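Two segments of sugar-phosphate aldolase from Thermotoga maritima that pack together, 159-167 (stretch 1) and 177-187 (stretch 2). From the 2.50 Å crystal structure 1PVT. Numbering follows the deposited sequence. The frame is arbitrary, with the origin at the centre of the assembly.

Stretch 1 159-167: PQGISVVEF
Stretch 2 177-187: LKTVEKSEGKD

Two salt bridges from one carboxylate are the strongest links between these stretches. Glu166 OE2 lies 2.9 Å from Lys182 NZ, and Glu166 OE1 lies 3.1 Å from Lys178 NZ. Each lysine donates a hydrogen bond to its own oxygen, so the carboxylate is shared between two ammonium groups. The lysines are four residues apart, one helical turn, and both CA-to-CB bonds point toward stretch 1. Lys178 reaches out extended, with chi1 to chi4 at m, t, t, t. Lys182 is more bent, with chi1 off-well at -31° and then m, t, p. The CA-to-CB bond of Glu166 points sideways, but its end comes nearer to the helix. Its chi1 is also off-well, at -24°, followed by chi2 p and chi3 at 48°. Glu166 is exposed, a place that suits a charged side chain.

A weaker polar link lies further back along stretch 1. Ser163, with chi1 p, donates a weak hydrogen bond from OG to Lys182 O at 3.1 Å. Ser163 OG is also 3.1 Å from Lys182 CB. Serine is short, and its hydroxyl reaches the carbonyl at this close spacing.

The frame is a short strand against the last turns of a helix. Residues 163-165 are extended, with phi from -135° to -96° and psi from 120° to 158°. Residues 177-182 are helical, and the helix begins earlier in the chain. Ser183 is the first residue to leave helical phi/psi, at -78/28. The two axes run nearly antiparallel, at 165°, and approach to 8.6 Å. In the register, Val165 CA is 6.5 Å from Thr179 CA, Ser163 CA is 5.9 Å from Lys182 CA, and Gln160 CA is 6.2 Å from Lys186 CA.

CA-to-CB bonds alternate here: those of Ser163 and Val165 point toward the helix, and those of Val164 and, just before the strand, Ile162 point away. Val165 is buried, with chi1 t. Its CG2 lies 3.4 Å from Lys182 CG and its CG1 lies 4.1 Å from Lys178 CB. It thus packs on the aliphatic parts of the same lysines whose ends bind Glu166. Val165 CG2 is also 4.2 Å from Thr179 CA.

Beyond the helix, Lys186 has the largest area covered by the other stretch. Its CA-to-CB bond points sideways, but the extended chain (m, t, t, t) brings its end nearer. Lys186 CD is 3.7 Å from Gly161 O, and Lys186 NZ is 3.6 Å from Ile162 O. Lys186 CE is 4.2 Å from Gln160 CB. The long methylene chain suits this covering role.

Both glycines fit their backbone angles. Gly161, at 108/-160, would have a CB jammed against the carbonyl oxygen of Gln160. Gly185 has positive phi, at 57/7, which favours glycine. Gln160 is exposed, with chi1 m, chi2 p and chi3 at -71°; its NE2 is 4.0 Å from Gly185 O. In all, the contact buries 537 Å², both sides summed.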

ATOM      1  N   PRO A 159       6.315 -14.745   6.775  1.00 79.62           N
ATOM      2  CA  PRO A 159       6.267 -16.062   7.402  1.00 81.39           C
ATOM      3  C   PRO A 159       5.118 -16.864   6.795  1.00 83.57           C
ATOM      4  O   PRO A 159       5.277 -18.038   6.458  1.00 83.75           O
ATOM      5  CB  PRO A 159       6.047 -15.726   8.874  1.00 80.51           C
ATOM      6  CG  PRO A 159       6.759 -14.419   9.017  1.00 79.53           C
ATOM      7  CD  PRO A 159       6.282 -13.682   7.794  1.00 79.67           C
ATOM      8  N   GLN A 160       3.959 -16.229   6.642  1.00 85.94           N
ATOM      9  CA  GLN A 160       2.810 -16.913   6.052  1.00 88.11           C
ATOM     10  C   GLN A 160       2.900 -16.932   4.520  1.00 87.52           C
ATOM     11  O   GLN A 160       2.430 -17.879   3.869  1.00 88.47           O
ATOM     12  CB  GLN A 160       1.498 -16.241   6.480  1.00 90.74           C
ATOM     13  CG  GLN A 160       0.889 -16.779   7.784  1.00 94.42           C
ATOM     14  CD  GLN A 160       1.733 -16.480   9.023  1.00 96.12           C
ATOM     15  OE1 GLN A 160       2.811 -17.058   9.216  1.00 97.04           O
ATOM     16  NE2 GLN A 160       1.242 -15.568   9.869  1.00 96.68           N
ATOM     17  N   GLY A 161       3.510 -15.895   3.949  1.00 85.52           N
ATOM     18  CA  GLY A 161       3.626 -15.822   2.505  1.00 81.94           C
ATOM     19  C   GLY A 161       2.694 -14.757   1.975  1.00 79.36           C
ATOM     20  O   GLY A 161       2.255 -13.888   2.729  1.00 78.64           O
ATOM     21  N   ILE A 162       2.370 -14.832   0.688  1.00 77.49           N
ATOM     22  CA  ILE A 162       1.504 -13.836   0.058  1.00 76.33           C
ATOM     23  C   ILE A 162       0.328 -14.420  -0.706  1.00 74.60           C
ATOM     24  O   ILE A 162       0.285 -15.617  -0.986  1.00 74.46           O
ATOM     25  CB  ILE A 162       2.302 -12.966  -0.935  1.00 76.71           C
ATOM     26  CG1 ILE A 162       3.202 -13.862  -1.787  1.00 76.70           C
ATOM     27  CG2 ILE A 162       3.118 -11.936  -0.188  1.00 77.51           C
ATOM     28  CD1 ILE A 162       4.020 -13.121  -2.808  1.00 76.55           C
ATOM     29  N   SER A 163      -0.613 -13.554  -1.065  1.00 72.46           N
ATOM     30  CA  SER A 163      -1.790 -13.974  -1.808  1.00 71.54           C
ATOM     31  C   SER A 163      -2.082 -13.006  -2.947  1.00 71.05           C
ATOM     32  O   SER A 163      -1.816 -11.807  -2.843  1.00 70.83           O
ATOM     33  CB  SER A 163      -2.989 -14.043  -0.871  1.00 71.38           C
ATOM     34  OG  SER A 163      -3.176 -12.796  -0.229  1.00 71.86           O
ATOM     35  N   VAL A 164      -2.624 -13.534  -4.038  1.00 70.69           N
ATOM     36  CA  VAL A 164      -2.955 -12.717  -5.193  1.00 70.09           C
ATOM     37  C   VAL A 164      -4.417 -12.338  -5.088  1.00 71.50           C
ATOM     38  O   VAL A 164      -5.182 -13.016  -4.417  1.00 71.37           O
ATOM     39  CB  VAL A 164      -2.736 -13.488  -6.500  1.00 68.46           C
ATOM     40  CG1 VAL A 164      -3.015 -12.587  -7.679  1.00 67.51           C
ATOM     41  CG2 VAL A 164      -1.323 -14.018  -6.559  1.00 66.60           C
ATOM     42  N   VAL A 165      -4.804 -11.259  -5.754  1.00 74.25           N
ATOM     43  CA  VAL A 165      -6.186 -10.796  -5.719  1.00 77.54           C
ATOM     44  C   VAL A 165      -6.696 -10.417  -7.111  1.00 80.65           C
ATOM     45  O   VAL A 165      -6.145  -9.524  -7.756  1.00 81.06           O
ATOM     46  CB  VAL A 165      -6.326  -9.568  -4.793  1.00 77.08           C
ATOM     47  CG1 VAL A 165      -7.734  -8.994  -4.890  1.00 76.58           C
ATOM     48  CG2 VAL A 165      -6.010  -9.961  -3.362  1.00 76.85           C
ATOM     49  N   GLU A 166      -7.752 -11.093  -7.566  1.00 84.02           N
ATOM     50  CA  GLU A 166      -8.336 -10.817  -8.878  1.00 86.61           C
ATOM     51  C   GLU A 166      -8.773  -9.353  -8.909  1.00 87.17           C
ATOM     52  O   GLU A 166      -9.736  -8.958  -8.246  1.00 87.11           O
ATOM     53  CB  GLU A 166      -9.546 -11.718  -9.146  1.00 88.51           C
ATOM     54  CG  GLU A 166      -9.578 -13.028  -8.356  1.00 92.34           C
ATOM     55  CD  GLU A 166      -9.919 -12.822  -6.877  1.00 94.84           C
ATOM     56  OE1 GLU A 166     -10.906 -12.102  -6.584  1.00 95.62           O
ATOM     57  OE2 GLU A 166      -9.207 -13.386  -6.009  1.00 95.56           O
ATOM     58  N   PHE A 167      -8.042  -8.558  -9.682  1.00 88.10           N
ATOM     59  CA  PHE A 167      -8.303  -7.134  -9.818  1.00 88.61           C
ATOM     60  C   PHE A 167      -9.508  -6.885 -10.719  1.00 88.28           C
ATOM     61  O   PHE A 167      -9.503  -7.272 -11.889  1.00 87.92           O
ATOM     62  CB  PHE A 167      -7.071  -6.451 -10.415  1.00 89.84           C
ATOM     63  CG  PHE A 167      -7.015  -4.970 -10.169  1.00 91.10           C
ATOM     64  CD1 PHE A 167      -6.305  -4.458  -9.087  1.00 91.36           C
ATOM     65  CD2 PHE A 167      -7.676  -4.085 -11.017  1.00 91.24           C
ATOM     66  CE1 PHE A 167      -6.253  -3.084  -8.854  1.00 92.10           C
ATOM     67  CE2 PHE A 167      -7.629  -2.710 -10.790  1.00 91.72           C
ATOM     68  CZ  PHE A 167      -6.916  -2.209  -9.708  1.00 91.70           C
ATOM     69  N   LEU A 177     -12.248  -4.985   0.489  1.00 66.10           N
ATOM     70  CA  LEU A 177     -12.877  -6.131   1.133  1.00 66.80           C
ATOM     71  C   LEU A 177     -12.150  -7.395   0.668  1.00 67.71           C
ATOM     72  O   LEU A 177     -11.649  -8.179   1.490  1.00 67.26           O
ATOM     73  CB  LEU A 177     -14.360  -6.199   0.753  1.00 65.17           C
ATOM     74  CG  LEU A 177     -15.198  -4.946   1.020  1.00 64.52           C
ATOM     75  CD1 LEU A 177     -16.618  -5.198   0.556  1.00 64.43           C
ATOM     76  CD2 LEU A 177     -15.174  -4.589   2.497  1.00 62.89           C
ATOM     77  N   LYS A 178     -12.087  -7.583  -0.651  1.00 68.19           N
ATOM     78  CA  LYS A 178     -11.394  -8.735  -1.218  1.00 68.56           C
ATOM     79  C   LYS A 178     -10.000  -8.848  -0.590  1.00 69.03           C
ATOM     80  O   LYS A 178      -9.660  -9.851   0.044  1.00 68.65           O
ATOM     81  CB  LYS A 178     -11.244  -8.575  -2.733  1.00 68.40           C
ATOM     82  CG  LYS A 178     -12.523  -8.712  -3.536  1.00 68.63           C
ATOM     83  CD  LYS A 178     -12.203  -9.047  -4.996  1.00 69.73           C
ATOM     84  CE  LYS A 178     -13.443  -9.519  -5.747  1.00 71.06           C
ATOM     85  NZ  LYS A 178     -13.131 -10.076  -7.098  1.00 72.37           N
ATOM     86  N   THR A 179      -9.211  -7.793  -0.774  1.00 70.01           N
ATOM     87  CA  THR A 179      -7.850  -7.718  -0.267  1.00 71.06           C
ATOM     88  C   THR A 179      -7.714  -8.133   1.185  1.00 73.33           C
ATOM     89  O   THR A 179      -6.847  -8.936   1.529  1.00 73.46           O
ATOM     90  CB  THR A 179      -7.298  -6.296  -0.408  1.00 69.54           C
ATOM     91  OG1 THR A 179      -7.221  -5.961  -1.797  1.00 67.72           O
ATOM     92  CG2 THR A 179      -5.915  -6.188   0.228  1.00 67.81           C
ATOM     93  N   VAL A 180      -8.564  -7.577   2.040  1.00 76.07           N
ATOM     94  CA  VAL A 180      -8.508  -7.897   3.460  1.00 79.61           C
ATOM     95  C   VAL A 180      -8.626  -9.397   3.707  1.00 82.16           C
ATOM     96  O   VAL A 180      -7.928  -9.950   4.557  1.00 81.77           O
ATOM     97  CB  VAL A 180      -9.622  -7.171   4.247  1.00 79.11           C
ATOM     98  CG1 VAL A 180      -9.486  -7.460   5.738  1.00 79.06           C
ATOM     99  CG2 VAL A 180      -9.546  -5.676   3.991  1.00 79.21           C
ATOM    100  N   GLU A 181      -9.503 -10.054   2.955  1.00 85.74           N
ATOM    101  CA  GLU A 181      -9.711 -11.492   3.103  1.00 90.16           C
ATOM    102  C   GLU A 181      -8.438 -12.292   2.834  1.00 91.40           C
ATOM    103  O   GLU A 181      -8.058 -13.161   3.625  1.00 91.82           O
ATOM    104  CB  GLU A 181     -10.809 -11.951   2.150  1.00 93.08           C
ATOM    105  CG  GLU A 181     -12.049 -11.089   2.217  1.00 98.30           C
ATOM    106  CD  GLU A 181     -13.127 -11.559   1.264  1.00101.38           C
ATOM    107  OE1 GLU A 181     -12.805 -11.776   0.074  1.00102.89           O
ATOM    108  OE2 GLU A 181     -14.292 -11.702   1.705  1.00103.27           O
ATOM    109  N   LYS A 182      -7.793 -12.000   1.708  1.00 92.34           N
ATOM    110  CA  LYS A 182      -6.563 -12.677   1.323  1.00 92.41           C
ATOM    111  C   LYS A 182      -5.464 -12.193   2.262  1.00 93.11           C
ATOM    112  O   LYS A 182      -4.537 -12.928   2.602  1.00 92.98           O
ATOM    113  CB  LYS A 182      -6.208 -12.320  -0.118  1.00 91.91           C
ATOM    114  CG  LYS A 182      -7.416 -12.048  -1.008  1.00 90.96           C
ATOM    115  CD  LYS A 182      -8.326 -13.261  -1.138  1.00 89.80           C
ATOM    116  CE  LYS A 182      -9.597 -12.908  -1.908  1.00 88.81           C
ATOM    117  NZ  LYS A 182      -9.326 -12.410  -3.291  1.00 87.13           N
ATOM    118  N   SER A 183      -5.592 -10.941   2.685  1.00 94.10           N
ATOM    119  CA  SER A 183      -4.627 -10.327   3.583  1.00 95.66           C
ATOM    120  C   SER A 183      -4.825 -10.775   5.032  1.00 96.86           C
ATOM    121  O   SER A 183      -4.501 -10.039   5.971  1.00 97.28           O
ATOM    122  CB  SER A 183      -4.750  -8.807   3.497  1.00 95.46           C
ATOM    123  OG  SER A 183      -3.872  -8.173   4.411  1.00 96.23           O
ATOM    124  N   GLU A 184      -5.354 -11.982   5.219  1.00 97.78           N
ATOM    125  CA  GLU A 184      -5.595 -12.496   6.565  1.00 98.28           C
ATOM    126  C   GLU A 184      -4.276 -12.700   7.303  1.00 96.88           C
ATOM    127  O   GLU A 184      -3.539 -13.650   7.030  1.00 96.54           O
ATOM    128  CB  GLU A 184      -6.377 -13.817   6.496  1.00101.18           C
ATOM    129  CG  GLU A 184      -6.844 -14.382   7.854  1.00104.52           C
ATOM    130  CD  GLU A 184      -7.857 -13.489   8.572  1.00106.28           C
ATOM    131  OE1 GLU A 184      -8.884 -13.119   7.957  1.00107.45           O
ATOM    132  OE2 GLU A 184      -7.628 -13.167   9.758  1.00106.81           O
ATOM    133  N   GLY A 185      -3.985 -11.789   8.230  1.00 95.58           N
ATOM    134  CA  GLY A 185      -2.759 -11.876   9.008  1.00 93.63           C
ATOM    135  C   GLY A 185      -1.497 -11.904   8.164  1.00 91.58           C
ATOM    136  O   GLY A 185      -0.398 -12.106   8.688  1.00 91.71           O
ATOM    137  N   LYS A 186      -1.658 -11.709   6.856  1.00 88.67           N
ATOM    138  CA  LYS A 186      -0.538 -11.701   5.925  1.00 84.77           C
ATOM    139  C   LYS A 186       0.006 -10.284   5.775  1.00 82.62           C
ATOM    140  O   LYS A 186      -0.703  -9.313   6.050  1.00 82.00           O
ATOM    141  CB  LYS A 186      -0.985 -12.255   4.568  1.00 83.73           C
ATOM    142  CG  LYS A 186      -1.397 -13.714   4.638  1.00 82.57           C
ATOM    143  CD  LYS A 186      -1.348 -14.384   3.283  1.00 80.55           C
ATOM    144  CE  LYS A 186      -1.329 -15.895   3.440  1.00 79.29           C
ATOM    145  NZ  LYS A 186      -1.179 -16.587   2.133  1.00 79.14           N
ATOM    146  N   ASP A 187       1.260 -10.154   5.350  1.00 80.05           N
ATOM    147  CA  ASP A 187       1.828  -8.825   5.206  1.00 77.42           C
ATOM    148  C   ASP A 187       2.006  -8.275   3.798  1.00 75.03           C
ATOM    149  O   ASP A 187       2.758  -7.319   3.601  1.00 74.97           O
ATOM    150  CB  ASP A 187       3.147  -8.724   5.960  1.00 79.08           C
ATOM    151  CG  ASP A 187       2.959  -8.224   7.383  1.00 81.18           C
ATOM    152  OD1 ASP A 187       1.952  -7.525   7.647  1.00 81.95           O
ATOM    153  OD2 ASP A 187       3.824  -8.514   8.235  1.00 82.81           O
TER